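Local coordinates for uncharacterized protein (Bacteroides vulgatus, PDB 4QB7) that is probably a component of the fimbrium tip, part of the filamentous surface appendages that mediate cell adhesion and biofilm formation, at residues A[186-191]-A[289-294]; A[174-179]-A[250-255]. All blocks are in the same frame, centred on the assembly; numbering follows the deposited sequence.

Interaction 1 (A[186-191]-A[289-294]); sequences TKIFVT and INYDIV. With SO4 (sulfate ion), chain K; SO4 (sulfate ion), chain J.
Lys187 faces Val294 and Phe189 faces Asp292 as the hydrogen-bonded pairs of two antiparallel strands, part of a β-sheet of this Mfa-like fimbrillin of the transthyretin clan. Each pair exchanges two backbone bonds, Val294 N reaching Lys187 O at 2.8 Å. A fifth, from Thr191 N to Asn290 O (3.0 Å), approaches from above the carbonyl plane.

Apolar contacts line both faces. On one, Val294 CG2 meets the edge of the Phe189 ring, 3.7 Å from CD2, while Tyr245 stacks on that ring. On the other, Ile188 lies beside Ile293 and Tyr291, whose CG stands between the backbone N and the carbonyl carbon (chi1 58°); Ile188 CG2 is 4.0 Å from Tyr291 CD2. β-Branched residues suit this extended backbone. An alanine in place of Tyr291 would probably leave Ile188 CG2 without its aromatic neighbour and a sulfate without its hydroxyl donor.

Among polar groups, the Asp292 carboxylate is held by Tyr245 OH and Thr306 OG1. Asn290 ND2 binds one sulfate, probably from the crystallisation liquor, 2.7 Å from its O3; the very short bond modelled from Thr191 OG1 is doubtful. In the second sulfate, O4 lies in plane at the Tyr291 ring edge, 2.7 Å from OH.

Interaction 2 (A[174-179]-A[250-255]); sequences IKVKPD and INVSDD. With SO4 (sulfate ion), chain B.
Val252 meets Val176 just beyond the short strand 250-251, where the chain leaves one β-sheet through an Asx turn and packs against the end of strand 159-178, which belongs to another. The turn starts at Asn251, whose OD1 accepts from Ser253 N at 3.0 Å and also from Ser253 OG. An asparagine suits this place because its short side chain can bring an amide oxygen to the backbone N-H two residues on.

Val252 follows, pointing at strand 159-178. Its compact branched side chain crosses that of Val176 at a slant, CG1 lying 3.9 Å from Val176 CB, and Ile188 and Thr259 also pack on it. Its carbonyl turns to Pro178, with O 3.4 Å from Pro178 CD.

The side chain of Ser253 starts away from strand 159-178; its OG, besides bonding Asn251 OD1, accepts from Ile188 N. Its backbone O lies 3.5 Å from Pro178 CG. Pro178, which has no N-H, meets two successive carbonyls with its ring carbons CD and CG.

At Asp254 the carboxylate turns back to its own chain, OD1 taking Gln256 N, and the backbone O touches Lys177 CB at 3.3 Å. A water lying 2.8 Å from both Asp254 O and Val176 O links the two segments.

Asp255 closes the contact, its side chain crossing that of Pro178 at about a right angle, with CB near Pro178 CG. A second water bonds to both Asp255 O and Lys177 NZ. The Lys177 chain leaves with CG between the backbone N and the carbonyl carbon (chi1 57°) and runs extended from there, its flexible aliphatic part bringing the ammonium to a sulfate that Ala258 N also binds. The bond from Lys177 NZ to sulfate O4 measures 2.9 Å.

Interactions 1 and 2 lie about 9 Å apart, centre to centre, and both reach one sheet: strand 186-196 has 286-296 as one neighbour and 250-251 as another. Probable bonds from Val252 N to Ile188 O and from Val190 N to Ile250 O tie the two contacts together. Interaction 1 is made within the sheet, by regular backbone pairing; interaction 2 joins that sheet to the one holding strand 159-178, through side-chain packing and waters. Both are partly buried. The isoleucine and valine side chains of Ile188, Val190, Val176 and Val252 belong to the buried parts, whereas bound sulfates sit at the polar ends of Asn290, Tyr291 and Lys177.

Interaction 1 (A[186-191]-A[289-294])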
loop_
_atom_site.group_PDB
_atom_site.type_symbol
_atom_site.label_atom_id
_atom_site.label_comp_id
_atom_site.label_asym_id
_atom_site.label_seq_id
_atom_site.Cartn_x
_atom_site.Cartn_y
_atom_site.Cartn_z
ATOM N N THR A 186 -1.830 -36.944 -7.029
ATOM C CA THR A 186 -2.785 -35.916 -6.639
ATOM C C THR A 186 -2.086 -34.565 -6.593
ATOM O O THR A 186 -0.933 -34.465 -6.110
ATOM C CB THR A 186 -3.457 -36.278 -5.311
ATOM O OG1 THR A 186 -4.254 -37.444 -5.526
ATOM C CG2 THR A 186 -4.354 -35.178 -4.780
ATOM N N LYS A 187 -2.774 -33.523 -7.153
ATOM C CA LYS A 187 -2.268 -32.149 -7.156
ATOM C C LYS A 187 -3.395 -31.187 -6.773
ATOM O O LYS A 187 -4.569 -31.543 -6.887
ATOM C CB LYS A 187 -1.626 -31.803 -8.522
ATOM C CG LYS A 187 -0.405 -32.706 -8.821
ATOM C CD LYS A 187 0.389 -32.351 -10.023
ATOM C CE LYS A 187 1.534 -33.314 -10.238
ATOM N NZ LYS A 187 2.559 -33.238 -9.155
ATOM N N ILE A 188 -3.046 -30.023 -6.217
ATOM C CA ILE A 188 -4.022 -28.988 -5.857
ATOM C C ILE A 188 -3.705 -27.771 -6.704
ATOM O O ILE A 188 -2.544 -27.335 -6.751
ATOM C CB ILE A 188 -4.097 -28.606 -4.341
ATOM C CG1 ILE A 188 -4.385 -29.787 -3.462
ATOM C CG2 ILE A 188 -5.154 -27.486 -4.081
ATOM C CD1 ILE A 188 -4.324 -29.419 -2.007
ATOM N N PHE A 189 -4.743 -27.202 -7.333
ATOM C CA PHE A 189 -4.632 -26.004 -8.168
ATOM C C PHE A 189 -5.575 -24.908 -7.686
ATOM O O PHE A 189 -6.768 -25.167 -7.504
ATOM C CB PHE A 189 -4.927 -26.346 -9.632
ATOM C CG PHE A 189 -4.000 -27.373 -10.228
ATOM C CD1 PHE A 189 -2.762 -27.000 -10.748
ATOM C CD2 PHE A 189 -4.366 -28.714 -10.286
ATOM C CE1 PHE A 189 -1.906 -27.957 -11.304
ATOM C CE2 PHE A 189 -3.518 -29.664 -10.861
ATOM C CZ PHE A 189 -2.306 -29.276 -11.385
ATOM N N VAL A 190 -5.052 -23.696 -7.461
ATOM C CA VAL A 190 -5.905 -22.574 -7.055
ATOM C C VAL A 190 -6.316 -21.847 -8.344
ATOM O O VAL A 190 -5.467 -21.587 -9.212
ATOM C CB VAL A 190 -5.238 -21.666 -6.000
ATOM C CG1 VAL A 190 -6.024 -20.365 -5.801
ATOM C CG2 VAL A 190 -5.078 -22.415 -4.679
ATOM N N THR A 191 -7.632 -21.590 -8.503
ATOM C CA THR A 191 -8.184 -21.011 -9.732
ATOM C C THR A 191 -8.862 -19.654 -9.506
ATOM O O THR A 191 -9.157 -18.941 -10.468
ATOM C CB THR A 191 -9.197 -22.007 -10.320
ATOM O OG1 THR A 191 -10.184 -22.278 -9.323
ATOM C CG2 THR A 191 -8.555 -23.341 -10.725
ATOM N N ILE A 289 -11.879 -18.556 -1.561
ATOM C CA ILE A 289 -10.937 -19.259 -2.426
ATOM C C ILE A 289 -11.624 -20.372 -3.212
ATOM O O ILE A 289 -12.608 -20.978 -2.742
ATOM C CB ILE A 289 -9.733 -19.776 -1.599
ATOM C CG1 ILE A 289 -8.530 -20.144 -2.506
ATOM C CG2 ILE A 289 -10.134 -20.887 -0.621
ATOM C CD1 ILE A 289 -7.190 -20.392 -1.804
ATOM N N ASN A 290 -11.103 -20.604 -4.447
ATOM C CA ASN A 290 -11.542 -21.650 -5.389
ATOM C C ASN A 290 -10.354 -22.533 -5.708
ATOM O O ASN A 290 -9.291 -22.016 -6.026
ATOM C CB ASN A 290 -12.085 -21.027 -6.676
ATOM C CG ASN A 290 -13.330 -20.208 -6.541
ATOM O OD1 ASN A 290 -13.808 -19.899 -5.450
ATOM N ND2 ASN A 290 -13.914 -19.863 -7.676
ATOM N N TYR A 291 -10.491 -23.831 -5.593
ATOM C CA TYR A 291 -9.376 -24.742 -5.859
ATOM C C TYR A 291 -9.889 -26.102 -6.304
ATOM O O TYR A 291 -11.029 -26.473 -6.011
ATOM C CB TYR A 291 -8.406 -24.877 -4.653
ATOM C CG TYR A 291 -9.042 -25.345 -3.367
ATOM C CD1 TYR A 291 -9.728 -24.457 -2.544
ATOM C CD2 TYR A 291 -8.923 -26.669 -2.948
ATOM C CE1 TYR A 291 -10.297 -24.877 -1.342
ATOM C CE2 TYR A 291 -9.502 -27.105 -1.753
ATOM C CZ TYR A 291 -10.187 -26.202 -0.952
ATOM O OH TYR A 291 -10.753 -26.594 0.233
ATOM N N ASP A 292 -9.042 -26.813 -7.066
ATOM C CA ASP A 292 -9.301 -28.137 -7.637
ATOM C C ASP A 292 -8.308 -29.133 -7.114
ATOM O O ASP A 292 -7.113 -28.841 -7.099
ATOM C CB ASP A 292 -9.205 -28.053 -9.173
ATOM C CG ASP A 292 -10.225 -27.127 -9.822
ATOM O OD1 ASP A 292 -11.322 -26.950 -9.245
ATOM O OD2 ASP A 292 -9.942 -26.611 -10.932
ATOM N N ILE A 293 -8.789 -30.293 -6.645
ATOM C CA ILE A 293 -7.949 -31.407 -6.176
ATOM C C ILE A 293 -8.024 -32.450 -7.268
ATOM O O ILE A 293 -9.088 -33.023 -7.502
ATOM C CB ILE A 293 -8.323 -31.937 -4.772
ATOM C CG1 ILE A 293 -8.434 -30.760 -3.756
ATOM C CG2 ILE A 293 -7.294 -33.017 -4.303
ATOM C CD1 ILE A 293 -9.118 -31.134 -2.487
ATOM N N VAL A 294 -6.934 -32.594 -8.024
ATOM C CA VAL A 294 -6.876 -33.435 -9.224
ATOM C C VAL A 294 -6.124 -34.706 -8.951
ATOM O O VAL A 294 -4.953 -34.645 -8.607
ATOM C CB VAL A 294 -6.214 -32.632 -10.386
ATOM C CG1 VAL A 294 -6.116 -33.462 -11.663
ATOM C CG2 VAL A 294 -6.956 -31.333 -10.635
HETATM S S SO4 K . -12.693 -20.694 -10.839
HETATM O O1 SO4 K . -12.185 -22.015 -10.741
HETATM O O2 SO4 K . -14.132 -20.777 -10.717
HETATM O O3 SO4 K . -12.164 -19.949 -9.738
HETATM O O4 SO4 K . -12.284 -20.084 -12.137
HETATM S S SO4 J . -10.447 -30.009 1.649
HETATM O O1 SO4 J . -9.307 -30.906 1.462
HETATM O O2 SO4 J . -11.623 -30.825 1.966
HETATM O O3 SO4 J . -10.170 -29.039 2.722
HETATM O O4 SO4 J . -10.708 -29.272 0.428
#

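Interaction 2 (A[174-179]-A[250-255])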
loop_
_atom_site.group_PDB
_atom_site.type_symbol
_atom_site.label_atom_id
_atom_site.label_comp_id
_atom_site.label_asym_id
_atom_site.label_seq_id
_atom_site.Cartn_x
_atom_site.Cartn_y
_atom_site.Cartn_z
ATOM N N ILE A 174 -0.202 -14.163 -0.855
ATOM C CA ILE A 174 -1.115 -15.174 -0.345
ATOM C C ILE A 174 -0.532 -16.472 -0.895
ATOM O O ILE A 174 -0.437 -16.640 -2.113
ATOM C CB ILE A 174 -2.599 -14.931 -0.661
ATOM C CG1 ILE A 174 -3.041 -13.579 -0.087
ATOM C CG2 ILE A 174 -3.424 -16.069 -0.060
ATOM C CD1 ILE A 174 -4.313 -13.054 -0.556
ATOM N N LYS A 175 0.015 -17.304 0.013
ATOM C CA LYS A 175 0.672 -18.572 -0.268
ATOM C C LYS A 175 -0.220 -19.733 0.184
ATOM O O LYS A 175 -0.858 -19.623 1.227
ATOM C CB LYS A 175 2.012 -18.607 0.471
ATOM C CG LYS A 175 3.092 -17.663 -0.054
ATOM C CD LYS A 175 4.378 -17.956 0.657
ATOM C CE LYS A 175 5.548 -17.147 0.164
ATOM N NZ LYS A 175 6.614 -17.079 1.201
ATOM N N VAL A 176 -0.282 -20.845 -0.580
ATOM C CA VAL A 176 -1.135 -21.999 -0.234
ATOM C C VAL A 176 -0.352 -23.313 -0.223
ATOM O O VAL A 176 0.544 -23.500 -1.033
ATOM C CB VAL A 176 -2.368 -22.133 -1.175
ATOM C CG1 VAL A 176 -3.383 -23.108 -0.604
ATOM C CG2 VAL A 176 -3.039 -20.785 -1.446
ATOM N N LYS A 177 -0.716 -24.245 0.675
ATOM C CA LYS A 177 -0.119 -25.588 0.704
ATOM C C LYS A 177 -1.077 -26.600 1.333
ATOM O O LYS A 177 -1.821 -26.219 2.238
ATOM C CB LYS A 177 1.220 -25.606 1.462
ATOM C CG LYS A 177 1.132 -25.109 2.886
ATOM C CD LYS A 177 2.351 -25.389 3.680
ATOM C CE LYS A 177 2.242 -24.676 5.003
ATOM N NZ LYS A 177 3.525 -24.705 5.747
ATOM N N PRO A 178 -1.031 -27.900 0.951
ATOM C CA PRO A 178 -1.820 -28.903 1.691
ATOM C C PRO A 178 -1.127 -29.209 3.036
ATOM O O PRO A 178 0.044 -28.821 3.207
ATOM C CB PRO A 178 -1.791 -30.103 0.751
ATOM C CG PRO A 178 -0.459 -30.008 0.079
ATOM C CD PRO A 178 -0.193 -28.543 -0.090
ATOM N N ASP A 179 -1.824 -29.871 4.004
ATOM C CA ASP A 179 -1.197 -30.159 5.316
ATOM C C ASP A 179 -0.334 -31.436 5.280
ATOM O O ASP A 179 0.438 -31.679 6.202
ATOM C CB ASP A 179 -2.235 -30.231 6.469
ATOM C CG ASP A 179 -3.278 -31.331 6.364
ATOM O OD1 ASP A 179 -3.634 -31.709 5.221
ATOM O OD2 ASP A 179 -3.800 -31.756 7.422
ATOM N N ILE A 250 -2.732 -22.042 -10.508
ATOM C CA ILE A 250 -1.466 -22.074 -9.778
ATOM C C ILE A 250 -1.390 -23.419 -9.043
ATOM O O ILE A 250 -2.260 -23.726 -8.228
ATOM C CB ILE A 250 -1.236 -20.871 -8.807
ATOM C CG1 ILE A 250 -1.224 -19.520 -9.557
ATOM C CG2 ILE A 250 0.080 -21.032 -8.031
ATOM C CD1 ILE A 250 -2.067 -18.532 -8.977
ATOM N N ASN A 251 -0.354 -24.221 -9.351
ATOM C CA ASN A 251 -0.095 -25.477 -8.666
ATOM C C ASN A 251 0.436 -25.192 -7.270
ATOM O O ASN A 251 1.565 -24.722 -7.135
ATOM C CB ASN A 251 0.911 -26.298 -9.445
ATOM C CG ASN A 251 1.153 -27.662 -8.902
ATOM O OD1 ASN A 251 0.793 -27.996 -7.787
ATOM N ND2 ASN A 251 1.724 -28.503 -9.712
ATOM N N VAL A 252 -0.343 -25.530 -6.237
ATOM C CA VAL A 252 0.033 -25.303 -4.842
ATOM C C VAL A 252 0.254 -26.639 -4.074
ATOM O O VAL A 252 0.142 -26.644 -2.856
ATOM C CB VAL A 252 -1.015 -24.394 -4.129
ATOM C CG1 VAL A 252 -1.089 -23.024 -4.773
ATOM C CG2 VAL A 252 -2.388 -25.040 -4.077
ATOM N N SER A 253 0.645 -27.731 -4.768
ATOM C CA SER A 253 0.784 -29.101 -4.216
ATOM C C SER A 253 1.948 -29.348 -3.228
ATOM O O SER A 253 1.910 -30.363 -2.527
ATOM C CB SER A 253 0.901 -30.112 -5.343
ATOM O OG SER A 253 -0.082 -29.864 -6.334
ATOM N N ASP A 254 2.959 -28.461 -3.161
ATOM C CA ASP A 254 4.116 -28.622 -2.273
ATOM C C ASP A 254 3.722 -28.441 -0.799
ATOM O O ASP A 254 3.313 -27.359 -0.396
ATOM C CB ASP A 254 5.215 -27.614 -2.661
ATOM C CG ASP A 254 6.616 -27.905 -2.140
ATOM O OD1 ASP A 254 6.748 -28.678 -1.143
ATOM O OD2 ASP A 254 7.581 -27.344 -2.705
ATOM N N ASP A 255 3.862 -29.490 -0.004
ATOM C CA ASP A 255 3.495 -29.469 1.416
ATOM C C ASP A 255 4.615 -28.904 2.297
ATOM O O ASP A 255 4.374 -28.535 3.458
ATOM C CB ASP A 255 3.139 -30.892 1.874
ATOM C CG ASP A 255 4.317 -31.845 1.850
ATOM O OD1 ASP A 255 4.789 -32.179 0.729
ATOM O OD2 ASP A 255 4.776 -32.256 2.958
HETATM S S SO4 B . 5.758 -21.833 4.485
HETATM O O1 SO4 B . 7.168 -22.195 4.378
HETATM O O2 SO4 B . 5.392 -21.530 5.877
HETATM O O3 SO4 B . 5.511 -20.646 3.653
HETATM O O4 SO4 B . 5.009 -22.991 4.012
HETATM O O HOH W 1 2.466 -25.220 -2.010
HETATM O O HOH W 2 5.272 -26.896 5.791
HETATM O O HOH W 3 3.876 -32.037 5.812
#